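Long-range contacts in EvdO2 (Micromonospora carbonacea, PDB 4XAB), which probably acts as a non-haem iron, 2-oxoglutarate-dependent oxygenase that performs an oxidative cyclization in the biosynthesis of orthosomycin antibiotics: residues A[23-28]-A[197-202]; A[41-46]-A[225-230]; A[89-94]-A[229-234]; A[144-149]-A[206-211]. One frame throughout, in Å; residues are numbered along the deposited sequence.

Contact 1: residues A[23-28]-A[197-202]; sequences FAILPQ and VACPLA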
# COMPACT_ATOMS: atom_id res chain seq x y z
N PHE A 23 -12.41 2.81 -0.62
CA PHE A 23 -11.56 1.79 -1.22
C PHE A 23 -12.30 1.09 -2.35
O PHE A 23 -13.53 1.17 -2.46
CB PHE A 23 -11.13 0.76 -0.18
CG PHE A 23 -12.25 -0.07 0.34
CD1 PHE A 23 -12.52 -1.33 -0.21
CD2 PHE A 23 -13.06 0.39 1.36
CE1 PHE A 23 -13.57 -2.08 0.26
CE2 PHE A 23 -14.10 -0.35 1.83
CZ PHE A 23 -14.37 -1.59 1.29
N ALA A 24 -11.55 0.37 -3.17
CA ALA A 24 -12.18 -0.40 -4.25
C ALA A 24 -11.31 -1.56 -4.63
O ALA A 24 -10.08 -1.46 -4.56
CB ALA A 24 -12.44 0.47 -5.45
N ILE A 25 -11.95 -2.64 -5.03
CA ILE A 25 -11.25 -3.81 -5.53
C ILE A 25 -11.28 -3.84 -7.04
O ILE A 25 -12.34 -3.68 -7.65
CB ILE A 25 -11.90 -5.11 -5.01
CG1 ILE A 25 -11.69 -5.25 -3.51
CG2 ILE A 25 -11.32 -6.32 -5.76
CD1 ILE A 25 -12.29 -6.53 -2.93
N LEU A 26 -10.11 -4.03 -7.64
CA LEU A 26 -9.99 -4.21 -9.08
C LEU A 26 -9.47 -5.62 -9.33
O LEU A 26 -8.31 -5.89 -9.05
CB LEU A 26 -9.06 -3.18 -9.67
CG LEU A 26 -9.29 -1.73 -9.24
CD1 LEU A 26 -8.21 -0.84 -9.82
CD2 LEU A 26 -10.66 -1.29 -9.69
N PRO A 27 -10.32 -6.50 -9.86
CA PRO A 27 -9.94 -7.92 -9.93
C PRO A 27 -8.68 -8.21 -10.73
O PRO A 27 -7.94 -9.13 -10.36
CB PRO A 27 -11.16 -8.57 -10.59
CG PRO A 27 -12.29 -7.70 -10.19
CD PRO A 27 -11.74 -6.30 -10.22
N GLN A 28 -8.41 -7.46 -11.79
CA GLN A 28 -7.25 -7.74 -12.62
C GLN A 28 -6.68 -6.46 -13.23
O GLN A 28 -7.08 -6.06 -14.32
CB GLN A 28 -7.60 -8.74 -13.73
CG GLN A 28 -6.41 -9.16 -14.60
CD GLN A 28 -6.03 -10.63 -14.45
OE1 GLN A 28 -6.87 -11.51 -14.54
NE2 GLN A 28 -4.74 -10.89 -14.20
N VAL A 197 -13.82 -4.57 6.64
CA VAL A 197 -14.13 -5.38 5.47
C VAL A 197 -12.82 -5.84 4.83
O VAL A 197 -11.95 -5.03 4.58
CB VAL A 197 -15.00 -4.59 4.46
CG1 VAL A 197 -15.16 -5.38 3.19
CG2 VAL A 197 -16.36 -4.27 5.08
N ALA A 198 -12.68 -7.15 4.57
CA ALA A 198 -11.43 -7.66 4.01
C ALA A 198 -11.50 -7.70 2.49
O ALA A 198 -12.57 -7.89 1.93
CB ALA A 198 -11.12 -9.07 4.55
N CYS A 199 -10.34 -7.54 1.86
CA CYS A 199 -10.24 -7.49 0.41
C CYS A 199 -9.26 -8.52 -0.16
O CYS A 199 -8.17 -8.16 -0.61
CB CYS A 199 -9.83 -6.09 -0.04
SG CYS A 199 -11.15 -4.90 0.23
N PRO A 200 -9.66 -9.80 -0.15
CA PRO A 200 -8.79 -10.78 -0.80
C PRO A 200 -8.70 -10.53 -2.31
O PRO A 200 -9.60 -9.93 -2.89
CB PRO A 200 -9.48 -12.11 -0.50
CG PRO A 200 -10.26 -11.85 0.76
CD PRO A 200 -10.78 -10.45 0.55
N LEU A 201 -7.59 -10.96 -2.90
CA LEU A 201 -7.29 -10.73 -4.31
C LEU A 201 -6.64 -11.94 -4.92
O LEU A 201 -5.96 -12.70 -4.24
CB LEU A 201 -6.35 -9.54 -4.49
CG LEU A 201 -6.87 -8.19 -4.01
CD1 LEU A 201 -5.75 -7.18 -4.09
CD2 LEU A 201 -8.08 -7.71 -4.83
N ALA A 202 -6.83 -12.09 -6.22
CA ALA A 202 -6.07 -13.05 -7.00
C ALA A 202 -4.84 -12.32 -7.55
O ALA A 202 -4.80 -11.09 -7.53
CB ALA A 202 -6.93 -13.61 -8.13
O HOH W 1 -8.50 -10.35 -7.80
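Ile25 buries more surface in this contact than any other residue, and its two branches reach different partners on 197-202. With CG1 beside the backbone N (chi1 -68°) and the chain extended beyond it, Ile25 CD1 comes to 3.7 Å from Cys199 SG. The other branch, Ile25 CG2, meets Leu201 CD2 at 3.6 Å, the two side chains sliding past one another in opposite directions. Cys199 is the meeting point: besides Ile25, its sulfur touches the aromatic ring of Phe23, where CE1 lies 3.7 Å from SG. This is an oblique sulfur-aromatic contact, with SG 4.6 Å from the Phe23 ring centroid and 55° off the ring normal. Phe23 holds its CG in the crowded position between N and the carbonyl carbon (chi1 67°), and its ring also stacks with Tyr162. At the other end the link is polar: a water donates to Pro27 O and accepts from Ala202 N, 2.9 Å from each of them. Ile25, Cys199 and Leu201 all rest on Val207 of strand 206-210. Strand 23-26 belongs to the large sheet and 197-198 to the small one, so the contact joins the two sheets of a double-stranded beta-helix along one margin.

Contact 2: residues A[41-46]-A[225-230]; sequences AYDRLF and PRRAYV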
# COMPACT_ATOMS: atom_id res chain seq x y z
N ALA A 41 11.21 -9.63 -11.37
CA ALA A 41 11.84 -8.43 -10.84
C ALA A 41 11.99 -8.48 -9.31
O ALA A 41 13.01 -8.08 -8.77
CB ALA A 41 11.06 -7.20 -11.25
N TYR A 42 10.96 -8.98 -8.63
CA TYR A 42 11.00 -9.09 -7.18
C TYR A 42 11.98 -10.17 -6.73
O TYR A 42 12.60 -10.04 -5.67
CB TYR A 42 9.61 -9.40 -6.62
CG TYR A 42 8.79 -8.16 -6.30
CD1 TYR A 42 8.59 -7.17 -7.26
CD2 TYR A 42 8.20 -7.99 -5.05
CE1 TYR A 42 7.83 -6.05 -6.98
CE2 TYR A 42 7.43 -6.85 -4.76
CZ TYR A 42 7.26 -5.88 -5.73
OH TYR A 42 6.51 -4.75 -5.47
N ASP A 43 12.12 -11.22 -7.53
CA ASP A 43 13.09 -12.29 -7.24
C ASP A 43 14.51 -11.72 -7.09
O ASP A 43 15.33 -12.25 -6.33
CB ASP A 43 13.09 -13.34 -8.36
CG ASP A 43 11.92 -14.31 -8.25
OD1 ASP A 43 11.27 -14.37 -7.18
OD2 ASP A 43 11.67 -15.04 -9.23
N ARG A 44 14.78 -10.64 -7.82
CA ARG A 44 16.08 -10.00 -7.79
C ARG A 44 16.14 -8.85 -6.79
O ARG A 44 17.18 -8.61 -6.18
CB ARG A 44 16.46 -9.51 -9.19
CG ARG A 44 17.85 -8.87 -9.27
CD ARG A 44 18.93 -9.79 -8.69
NE ARG A 44 19.58 -10.59 -9.72
CZ ARG A 44 20.61 -10.17 -10.44
NH1 ARG A 44 21.10 -8.95 -10.25
NH2 ARG A 44 21.15 -10.97 -11.36
N LEU A 45 15.03 -8.14 -6.61
CA LEU A 45 14.96 -7.04 -5.65
C LEU A 45 15.03 -7.54 -4.21
O LEU A 45 15.63 -6.91 -3.35
CB LEU A 45 13.67 -6.24 -5.83
CG LEU A 45 13.59 -5.17 -6.91
CD1 LEU A 45 12.18 -4.59 -6.95
CD2 LEU A 45 14.62 -4.08 -6.65
N PHE A 46 14.38 -8.68 -3.98
CA PHE A 46 14.24 -9.24 -2.64
C PHE A 46 14.97 -10.57 -2.53
O PHE A 46 14.36 -11.63 -2.58
CB PHE A 46 12.77 -9.44 -2.29
CG PHE A 46 12.03 -8.16 -2.06
CD1 PHE A 46 12.11 -7.51 -0.83
CD2 PHE A 46 11.23 -7.61 -3.05
CE1 PHE A 46 11.42 -6.33 -0.60
CE2 PHE A 46 10.54 -6.43 -2.82
CZ PHE A 46 10.64 -5.79 -1.60
N PRO A 225 5.80 -16.50 0.38
CA PRO A 225 5.90 -15.04 0.46
C PRO A 225 4.73 -14.40 -0.27
O PRO A 225 4.19 -15.00 -1.20
CB PRO A 225 7.23 -14.73 -0.25
CG PRO A 225 7.88 -16.07 -0.50
CD PRO A 225 6.79 -17.08 -0.54
N ARG A 226 4.35 -13.20 0.15
CA ARG A 226 3.27 -12.48 -0.49
C ARG A 226 3.76 -11.10 -0.86
O ARG A 226 4.18 -10.33 0.02
CB ARG A 226 2.06 -12.39 0.44
CG ARG A 226 1.67 -13.73 1.01
CD ARG A 226 0.96 -14.57 -0.03
NE ARG A 226 0.85 -15.94 0.42
CZ ARG A 226 0.00 -16.83 -0.08
NH1 ARG A 226 -0.83 -16.47 -1.04
NH2 ARG A 226 -0.02 -18.06 0.39
N ARG A 227 3.74 -10.80 -2.15
CA ARG A 227 4.35 -9.59 -2.68
C ARG A 227 3.32 -8.61 -3.22
O ARG A 227 2.33 -9.00 -3.84
CB ARG A 227 5.34 -9.95 -3.79
CG ARG A 227 6.45 -10.87 -3.30
CD ARG A 227 7.07 -11.67 -4.44
NE ARG A 227 6.17 -12.68 -4.99
CZ ARG A 227 6.52 -13.54 -5.95
NH1 ARG A 227 7.74 -13.49 -6.47
NH2 ARG A 227 5.64 -14.43 -6.41
N ALA A 228 3.55 -7.32 -2.97
CA ALA A 228 2.66 -6.29 -3.50
C ALA A 228 3.51 -5.19 -4.09
O ALA A 228 4.61 -4.91 -3.61
CB ALA A 228 1.75 -5.74 -2.40
N TYR A 229 3.00 -4.58 -5.16
CA TYR A 229 3.63 -3.43 -5.76
C TYR A 229 2.65 -2.29 -5.63
O TYR A 229 1.52 -2.37 -6.11
CB TYR A 229 4.00 -3.68 -7.22
CG TYR A 229 4.56 -2.48 -7.95
CD1 TYR A 229 5.75 -1.89 -7.54
CD2 TYR A 229 3.92 -1.96 -9.06
CE1 TYR A 229 6.27 -0.81 -8.21
CE2 TYR A 229 4.44 -0.87 -9.74
CZ TYR A 229 5.62 -0.30 -9.31
OH TYR A 229 6.15 0.78 -9.98
N VAL A 230 3.06 -1.23 -4.94
CA VAL A 230 2.14 -0.16 -4.59
C VAL A 230 2.51 1.08 -5.38
O VAL A 230 3.67 1.49 -5.41
CB VAL A 230 2.17 0.16 -3.08
CG1 VAL A 230 1.15 1.23 -2.76
CG2 VAL A 230 1.90 -1.09 -2.25
O HOH W 2 10.31 -12.47 -5.50
O HOH W 3 8.88 -15.69 -8.70
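Helix 32-45 lies across the outer face of the large sheet of the double-stranded beta-helix, and residues 41-45 run at 102° to strand 226-230. Tyr42 bridges the gap. Its CB stands beside Arg227 CD, at 4.0 Å. Further out along the ring, Tyr42 CD2 rests on the aliphatic part of the arginine, 3.7 Å from Arg227 CB; the two side chains pass in opposite directions, with ring and guanidinium planes 80° apart. CE2 and CZ then run in over the backbone, CZ reaching 3.5 Å from Ala228 O. At the tip, Tyr42 OH donates a hydrogen bond of 2.7 Å to Ala228 O, arriving from above the carbonyl plane, 44° out of it. Tyr42 OH is also 3.2 Å from Tyr229 CB, so the hydroxyl is wedged against the strand next to the root of that side chain. A phenylalanine here would lack the hydroxyl and its bond to Ala228 O, which would probably loosen the fit of the helix on the strand. Farther out, where Asp43 is exposed, the contact becomes ionic and wet. Arg227 is bent at chi3, and its NH2 forms a salt bridge with Asp151; toward Asp43 it offers NH1, in a long salt bridge of 3.7 Å to OD1. Two waters span that gap: one donates to Asp43 OD1 at 2.7 Å and accepts from Arg227 NH1 at 2.9 Å, the other joins OD2 to the same NH1, more weakly on the arginine side.

Contact 3: residues A[89-94]-A[229-234]; sequences PHFARC and YVLVFM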
# COMPACT_ATOMS: atom_id res chain seq x y z
N PRO A 89 2.98 -0.41 -19.27
CA PRO A 89 1.54 -0.25 -19.47
C PRO A 89 0.76 -0.33 -18.15
O PRO A 89 -0.30 0.29 -18.05
CB PRO A 89 1.18 -1.42 -20.39
CG PRO A 89 2.44 -1.68 -21.16
CD PRO A 89 3.55 -1.43 -20.16
N HIS A 90 1.28 -1.08 -17.17
CA HIS A 90 0.60 -1.20 -15.88
C HIS A 90 0.66 0.14 -15.15
O HIS A 90 -0.33 0.57 -14.55
CB HIS A 90 1.23 -2.31 -15.02
CG HIS A 90 0.76 -2.29 -13.58
ND1 HIS A 90 1.46 -1.66 -12.58
CD2 HIS A 90 -0.34 -2.82 -13.00
CE1 HIS A 90 0.82 -1.80 -11.43
NE2 HIS A 90 -0.28 -2.50 -11.66
N PHE A 91 1.80 0.81 -15.19
CA PHE A 91 1.87 2.12 -14.57
C PHE A 91 0.87 3.08 -15.21
O PHE A 91 0.13 3.77 -14.52
CB PHE A 91 3.28 2.72 -14.66
CG PHE A 91 3.33 4.17 -14.25
CD1 PHE A 91 3.45 4.51 -12.91
CD2 PHE A 91 3.24 5.19 -15.20
CE1 PHE A 91 3.49 5.84 -12.53
CE2 PHE A 91 3.27 6.51 -14.81
CZ PHE A 91 3.40 6.84 -13.48
N ALA A 92 0.87 3.11 -16.54
CA ALA A 92 0.03 4.04 -17.28
C ALA A 92 -1.44 3.78 -16.98
O ALA A 92 -2.23 4.71 -16.85
CB ALA A 92 0.30 3.92 -18.78
N ARG A 93 -1.77 2.49 -16.87
CA ARG A 93 -3.12 2.04 -16.59
C ARG A 93 -3.53 2.51 -15.20
O ARG A 93 -4.65 3.00 -15.00
CB ARG A 93 -3.17 0.50 -16.70
CG ARG A 93 -4.53 -0.15 -16.69
CD ARG A 93 -4.39 -1.68 -16.87
NE ARG A 93 -3.56 -2.02 -18.04
CZ ARG A 93 -2.47 -2.79 -17.99
NH1 ARG A 93 -2.07 -3.32 -16.84
NH2 ARG A 93 -1.77 -3.03 -19.10
N CYS A 94 -2.63 2.36 -14.25
CA CYS A 94 -2.89 2.79 -12.88
C CYS A 94 -3.02 4.32 -12.77
O CYS A 94 -3.85 4.82 -12.01
CB CYS A 94 -1.80 2.28 -11.95
SG CYS A 94 -1.91 0.50 -11.63
N TYR A 229 3.00 -4.58 -5.16
CA TYR A 229 3.63 -3.43 -5.76
C TYR A 229 2.65 -2.29 -5.63
O TYR A 229 1.52 -2.37 -6.11
CB TYR A 229 4.00 -3.68 -7.22
CG TYR A 229 4.56 -2.48 -7.95
CD1 TYR A 229 5.75 -1.89 -7.54
CD2 TYR A 229 3.92 -1.96 -9.06
CE1 TYR A 229 6.27 -0.81 -8.21
CE2 TYR A 229 4.44 -0.87 -9.74
CZ TYR A 229 5.62 -0.30 -9.31
OH TYR A 229 6.15 0.78 -9.98
N VAL A 230 3.06 -1.23 -4.94
CA VAL A 230 2.14 -0.16 -4.59
C VAL A 230 2.51 1.08 -5.38
O VAL A 230 3.67 1.49 -5.41
CB VAL A 230 2.17 0.16 -3.08
CG1 VAL A 230 1.15 1.23 -2.76
CG2 VAL A 230 1.90 -1.09 -2.25
N LEU A 231 1.53 1.68 -6.04
CA LEU A 231 1.73 2.97 -6.69
C LEU A 231 0.91 4.01 -5.96
O LEU A 231 -0.27 3.80 -5.70
CB LEU A 231 1.35 2.90 -8.16
CG LEU A 231 2.35 2.16 -9.05
CD1 LEU A 231 1.70 1.84 -10.40
CD2 LEU A 231 3.60 3.03 -9.22
N VAL A 232 1.55 5.11 -5.61
CA VAL A 232 0.89 6.22 -4.95
C VAL A 232 0.75 7.38 -5.91
O VAL A 232 1.69 7.73 -6.58
CB VAL A 232 1.68 6.65 -3.71
CG1 VAL A 232 1.08 7.91 -3.12
CG2 VAL A 232 1.72 5.50 -2.71
N PHE A 233 -0.46 7.93 -6.01
CA PHE A 233 -0.74 9.07 -6.88
C PHE A 233 -1.34 10.16 -6.02
O PHE A 233 -2.25 9.90 -5.23
CB PHE A 233 -1.71 8.69 -8.02
CG PHE A 233 -1.12 7.72 -9.01
CD1 PHE A 233 -1.34 6.34 -8.89
CD2 PHE A 233 -0.33 8.17 -10.05
CE1 PHE A 233 -0.79 5.46 -9.80
CE2 PHE A 233 0.22 7.29 -10.97
CZ PHE A 233 -0.01 5.93 -10.84
N MET A 234 -0.87 11.39 -6.19
CA MET A 234 -1.32 12.45 -5.31
C MET A 234 -1.25 13.81 -5.97
O MET A 234 -0.49 14.02 -6.92
CB MET A 234 -0.49 12.46 -4.04
CG MET A 234 0.95 12.81 -4.30
SD MET A 234 1.96 12.34 -2.90
CE MET A 234 3.58 12.77 -3.50
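Aromatic contacts hold both ends of this buried helix-on-strand packing, in which helix 89-94 and strand 229-234 diverge by 41°. Phe91 and Phe233 meet obliquely, their centroids 5.7 Å apart and their planes at 41°, with Phe91 CE1 3.9 Å from Phe233 CZ. Phe91 reaches across because its CG is anti to the backbone N (chi1 170°), and its other aromatic neighbour is Phe111, met edge-to-face. Toward the start of the strand, His90 CE1 comes up to the edge of the Tyr229 ring, 3.9 Å from CD2. Aliphatic contacts fill the middle. Leu231 forks between the helix side chains: its CD1 lies 3.9 Å from Cys94 CB and also touches His90 CE1, while Leu231 CD2 meets the edge of the Phe91 ring, 4.0 Å from Phe91 CD1. Polar groups enter from the helix side. Cys94 SG sits over one face of the His90 imidazole, whose NE2 is hydrogen-bonded to Thr148 OG1, a bond that would hold the rotation of the ring. Phe233 CE1 lies 3.8 Å from Cys94 O; an alanine here would remove the ring from Phe91 and Cys94 and would probably weaken the packing at this end. Tyr229, Leu231 and Phe233, every second residue of the strand, thus form part of the outer surface of the large sheet on which helix 89-102 lies, the helix-backed sheet of the double-stranded beta-helix fold.

Contact 4: residues A[144-149]-A[206-211]; sequences LSIWTT and AVVHDF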
# COMPACT_ATOMS: atom_id res chain seq x y z
N LEU A 144 -4.27 8.75 -3.47
CA LEU A 144 -4.65 7.37 -3.22
C LEU A 144 -3.47 6.45 -3.48
O LEU A 144 -2.42 6.87 -4.00
CB LEU A 144 -5.86 6.98 -4.07
CG LEU A 144 -5.83 7.21 -5.60
CD1 LEU A 144 -4.88 6.25 -6.31
CD2 LEU A 144 -7.23 7.05 -6.19
N SER A 145 -3.66 5.20 -3.10
CA SER A 145 -2.69 4.14 -3.32
C SER A 145 -3.34 3.00 -4.10
O SER A 145 -4.48 2.66 -3.84
CB SER A 145 -2.17 3.58 -2.00
OG SER A 145 -1.44 4.57 -1.31
N ILE A 146 -2.59 2.42 -5.03
CA ILE A 146 -3.01 1.25 -5.80
C ILE A 146 -2.04 0.12 -5.48
O ILE A 146 -0.86 0.16 -5.86
CB ILE A 146 -3.05 1.54 -7.32
CG1 ILE A 146 -4.03 2.68 -7.61
CG2 ILE A 146 -3.51 0.32 -8.08
CD1 ILE A 146 -4.01 3.18 -9.07
N TRP A 147 -2.55 -0.85 -4.72
CA TRP A 147 -1.82 -1.98 -4.16
C TRP A 147 -2.05 -3.18 -5.08
O TRP A 147 -3.11 -3.79 -5.00
CB TRP A 147 -2.36 -2.24 -2.75
CG TRP A 147 -1.66 -3.20 -1.80
CD1 TRP A 147 -0.69 -2.89 -0.87
CD2 TRP A 147 -1.96 -4.59 -1.60
NE1 TRP A 147 -0.34 -4.01 -0.15
CE2 TRP A 147 -1.10 -5.06 -0.57
CE3 TRP A 147 -2.85 -5.48 -2.19
CZ2 TRP A 147 -1.12 -6.40 -0.14
CZ3 TRP A 147 -2.87 -6.82 -1.75
CH2 TRP A 147 -2.00 -7.25 -0.74
N THR A 148 -1.10 -3.48 -5.96
CA THR A 148 -1.25 -4.59 -6.90
C THR A 148 -0.55 -5.81 -6.33
O THR A 148 0.64 -5.74 -6.01
CB THR A 148 -0.65 -4.28 -8.29
OG1 THR A 148 -1.30 -3.14 -8.86
CG2 THR A 148 -0.78 -5.49 -9.23
N THR A 149 -1.26 -6.92 -6.20
CA THR A 149 -0.62 -8.09 -5.60
C THR A 149 -0.02 -8.97 -6.69
O THR A 149 -0.56 -9.06 -7.80
CB THR A 149 -1.61 -8.90 -4.74
OG1 THR A 149 -0.92 -9.95 -4.07
CG2 THR A 149 -2.76 -9.49 -5.59
N ALA A 206 -5.89 -5.73 -7.58
CA ALA A 206 -5.42 -4.61 -6.76
C ALA A 206 -6.52 -4.09 -5.88
O ALA A 206 -7.70 -4.25 -6.18
CB ALA A 206 -4.89 -3.47 -7.63
N VAL A 207 -6.11 -3.45 -4.79
CA VAL A 207 -7.03 -2.65 -4.03
C VAL A 207 -6.53 -1.22 -4.13
O VAL A 207 -5.32 -0.95 -4.24
CB VAL A 207 -7.14 -3.10 -2.55
CG1 VAL A 207 -7.89 -4.42 -2.46
CG2 VAL A 207 -5.77 -3.23 -1.94
N VAL A 208 -7.50 -0.32 -4.16
CA VAL A 208 -7.23 1.12 -4.24
C VAL A 208 -7.81 1.79 -3.00
O VAL A 208 -8.96 1.55 -2.68
CB VAL A 208 -7.87 1.72 -5.50
CG1 VAL A 208 -7.50 3.19 -5.65
CG2 VAL A 208 -7.44 0.91 -6.75
N HIS A 209 -7.05 2.64 -2.30
CA HIS A 209 -7.66 3.35 -1.18
C HIS A 209 -7.17 4.77 -1.03
O HIS A 209 -6.01 5.10 -1.32
CB HIS A 209 -7.45 2.61 0.17
CG HIS A 209 -6.02 2.40 0.55
ND1 HIS A 209 -5.34 1.24 0.26
CD2 HIS A 209 -5.15 3.19 1.23
CE1 HIS A 209 -4.10 1.33 0.72
NE2 HIS A 209 -3.97 2.50 1.32
N ASP A 210 -8.08 5.59 -0.54
CA ASP A 210 -7.83 7.00 -0.25
C ASP A 210 -6.79 7.18 0.86
O ASP A 210 -6.63 6.31 1.72
CB ASP A 210 -9.14 7.68 0.14
CG ASP A 210 -9.01 9.19 0.30
OD1 ASP A 210 -8.81 9.67 1.44
OD2 ASP A 210 -9.08 9.88 -0.72
N PHE A 211 -6.08 8.30 0.85
CA PHE A 211 -5.12 8.61 1.90
C PHE A 211 -5.73 8.57 3.30
O PHE A 211 -5.01 8.39 4.29
CB PHE A 211 -4.50 10.00 1.65
CG PHE A 211 -3.40 10.01 0.63
CD1 PHE A 211 -2.91 8.84 0.09
CD2 PHE A 211 -2.87 11.22 0.21
CE1 PHE A 211 -1.89 8.87 -0.85
CE2 PHE A 211 -1.84 11.25 -0.72
CZ PHE A 211 -1.35 10.07 -1.26
O HOH W 4 -3.47 5.67 0.22
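His209 O is gripped by two donors: Ser145 N at 2.9 Å and, at 3.0 Å, a water that also bonds Ser145 OG. The reciprocal bond, His209 N to Ser145 O, completes one antiparallel hydrogen-bonded pair. Trp147 and Val207 form the next, in which Trp147 N approaches Val207 O nearly along the C=O axis, at 2.8 Å and 171° at the hydrogen. Between these pairs Val208 CA makes a C-H···O contact with Ser145 O. Outward, Ile146 and Val208 lie side by side, CG1 of the isoleucine 3.9 Å from CG2 of the valine. On the other face, Val207 CG2 packs 3.6 Å from Trp147 CB and reaches the indole at CE3. Ser145 CB sits over one face of the His209 imidazole, a CH-pi contact 4.2 Å from the centroid. Beyond the strand, Phe211 turns a ring face to the backbone N of Leu144. The His209 ring is held by bonds from ND1 to Tyr162 OH and from NE2 to Asp131 OD2; since Asp131 binds the nickel with His129 and His215, His209 is a second-shell residue that probably positions this metal ligand. The two strands belong to the large sheet of the double-stranded beta-helix, its inner face lining the metal site.

In the fold
Three of the four contacts are buried, and contact 4, about 6 Å from the centre of the chain, is the deepest. Contact 1 is only partly buried. Contacts 2 and 3 share Tyr229 and Val230 on strand 226-234: one helix packs near the strand's beginning through a polar tyrosine and a wet ionic fringe, the other farther along through rings and aliphatic groups. Contact 4 is backbone pairing within the same large sheet, and strand 139-149 bonds to strand 226-234 through Tyr229 N to Thr148 O. On its other edge, strand 206-210 pairs with strand 23-26, bringing in contact 1, whose apolar side chains connect with the small sheet.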